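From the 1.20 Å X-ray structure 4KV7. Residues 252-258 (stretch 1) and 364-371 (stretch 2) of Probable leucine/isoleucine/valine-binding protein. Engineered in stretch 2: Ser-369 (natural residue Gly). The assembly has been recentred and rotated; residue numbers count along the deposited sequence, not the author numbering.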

# COMPACT_ATOMS: atom_id res chain seq x y z
N GLY A 252 1.38 -6.00 -5.08
CA GLY A 252 0.10 -6.14 -5.75
C GLY A 252 -0.20 -7.60 -6.00
O GLY A 252 0.07 -8.13 -7.09
N ALA A 253 -0.71 -8.28 -4.98
CA ALA A 253 -0.88 -9.73 -5.02
C ALA A 253 -1.87 -10.16 -6.08
O ALA A 253 -1.73 -11.23 -6.66
CB ALA A 253 -1.28 -10.26 -3.65
N ASP A 254 -2.89 -9.35 -6.32
CA ASP A 254 -3.87 -9.70 -7.34
C ASP A 254 -3.27 -9.61 -8.74
O ASP A 254 -3.45 -10.51 -9.55
CB ASP A 254 -5.11 -8.84 -7.18
CG ASP A 254 -5.79 -9.06 -5.84
OD1 ASP A 254 -6.31 -10.17 -5.64
OD2 ASP A 254 -5.78 -8.14 -4.99
N ALA A 255 -2.52 -8.55 -8.99
CA ALA A 255 -1.83 -8.42 -10.27
C ALA A 255 -0.75 -9.50 -10.44
O ALA A 255 -0.54 -10.01 -11.55
CB ALA A 255 -1.22 -7.05 -10.41
N LEU A 256 -0.08 -9.84 -9.36
CA LEU A 256 0.95 -10.87 -9.39
C LEU A 256 0.35 -12.21 -9.78
O LEU A 256 0.88 -12.93 -10.64
CB LEU A 256 1.61 -10.96 -8.02
CG LEU A 256 2.74 -11.97 -7.88
CD1 LEU A 256 3.99 -11.53 -8.61
CD2 LEU A 256 3.04 -12.20 -6.41
N GLN A 257 -0.78 -12.56 -9.17
CA GLN A 257 -1.44 -13.83 -9.46
C GLN A 257 -1.93 -13.88 -10.90
O GLN A 257 -1.81 -14.91 -11.57
CB GLN A 257 -2.60 -14.09 -8.49
CG GLN A 257 -3.33 -15.39 -8.79
CD GLN A 257 -4.27 -15.83 -7.69
OE1 GLN A 257 -4.81 -15.00 -6.95
NE2 GLN A 257 -4.47 -17.14 -7.57
N ARG A 258 -2.46 -12.76 -11.39
CA ARG A 258 -2.95 -12.69 -12.76
C ARG A 258 -1.82 -12.91 -13.76
O ARG A 258 -1.99 -13.59 -14.77
CB ARG A 258 -3.64 -11.34 -13.00
CG ARG A 258 -4.30 -11.15 -14.35
CD ARG A 258 -4.91 -9.76 -14.44
NE ARG A 258 -5.26 -9.24 -13.11
CZ ARG A 258 -4.80 -8.11 -12.59
NH1 ARG A 258 -3.97 -7.34 -13.29
NH2 ARG A 258 -5.17 -7.73 -11.38
N LEU A 364 -2.27 -16.64 1.44
CA LEU A 364 -1.63 -17.67 0.64
C LEU A 364 -2.30 -17.69 -0.72
O LEU A 364 -3.53 -17.86 -0.82
CB LEU A 364 -1.79 -19.02 1.33
CG LEU A 364 -1.23 -20.23 0.56
CD1 LEU A 364 0.28 -20.11 0.37
CD2 LEU A 364 -1.60 -21.54 1.24
N ILE A 365 -1.52 -17.51 -1.77
CA ILE A 365 -2.05 -17.55 -3.12
C ILE A 365 -2.15 -19.00 -3.56
O ILE A 365 -1.18 -19.75 -3.46
CB ILE A 365 -1.17 -16.75 -4.09
CG1 ILE A 365 -1.06 -15.29 -3.62
CG2 ILE A 365 -1.74 -16.82 -5.51
CD1 ILE A 365 -0.14 -14.43 -4.48
N GLY A 366 -3.32 -19.39 -4.06
CA GLY A 366 -3.55 -20.75 -4.49
C GLY A 366 -3.66 -20.83 -6.00
O GLY A 366 -3.11 -19.98 -6.71
N ALA A 367 -4.37 -21.84 -6.49
CA ALA A 367 -4.55 -22.05 -7.92
C ALA A 367 -5.35 -20.94 -8.59
O ALA A 367 -4.98 -20.44 -9.66
CB ALA A 367 -5.20 -23.41 -8.18
N ASP A 368 -6.46 -20.55 -7.96
CA ASP A 368 -7.43 -19.67 -8.60
C ASP A 368 -7.73 -18.41 -7.79
O ASP A 368 -8.37 -17.48 -8.30
CB ASP A 368 -8.74 -20.43 -8.83
CG ASP A 368 -8.55 -21.67 -9.68
OD1 ASP A 368 -8.07 -21.54 -10.83
OD2 ASP A 368 -8.88 -22.78 -9.20
N SER A 369 -7.30 -18.39 -6.54
CA SER A 369 -7.64 -17.31 -5.62
C SER A 369 -6.56 -17.20 -4.57
O SER A 369 -5.54 -17.88 -4.65
CB SER A 369 -8.97 -17.62 -4.94
OG SER A 369 -8.88 -18.82 -4.19
N SER A 370 -6.78 -16.33 -3.59
CA SER A 370 -5.95 -16.33 -2.39
C SER A 370 -6.86 -16.47 -1.18
O SER A 370 -8.07 -16.24 -1.27
CB SER A 370 -5.12 -15.05 -2.30
OG SER A 370 -5.91 -13.93 -1.95
N GLN A 371 -6.28 -16.87 -0.06
CA GLN A 371 -7.03 -17.02 1.18
C GLN A 371 -6.18 -16.55 2.35
O GLN A 371 -4.95 -16.57 2.28
CB GLN A 371 -7.43 -18.49 1.41
CG GLN A 371 -8.43 -19.04 0.41
CD GLN A 371 -8.91 -20.43 0.77
OE1 GLN A 371 -8.25 -21.15 1.54
NE2 GLN A 371 -10.05 -20.83 0.23
O HOH W 1 -6.09 -12.51 -4.22
O HOH W 2 -2.42 -18.73 -9.03

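Stretch 2 is a β-hairpin: Leu-364 and Gln-371 pair through two backbone hydrogen bonds, N to O in each direction, and the turn between them lies against the first turns of the helix in stretch 1. Leu-364 itself does not reach the helix. Ile-365 does, pointing toward it. Its CD1 lies 4.4 Å from Ala-253 CB and 4.3 Å from Leu-256 CD2, an apolar contact at van der Waals distance; alanine and leucine both present hydrocarbon here, which suits a contact with the isoleucine methyl. The CG2 of Ile-365 also packs against Gln-257, 3.4 Å from NE2.

At Gly-366 the backbone becomes the partner. Water 2 lies 2.7 Å from Gly-366 O, to which it can donate, and accepts from Gln-257 NE2 (3.0 Å), bridging the stretches. Ala-367 and Asp-368 point away into exposed positions, so their side chains contribute little.

The engineered Ser-369 also points away, but its carbonyl faces inward. Gln-257 NE2 donates to Ser-369 O (3.2 Å), which also accepts from Gly-366 N (2.7 Å) across the turn. Glutamine suits this place: its extended chain, t at chi1 and chi2, carries an amide donor to the turn's backbone.

Ser-370 points toward the helix, where water 1 links its OG (2.7 Å) to Asp-254 OD1 (2.7 Å), spanning a gap between two short polar side chains.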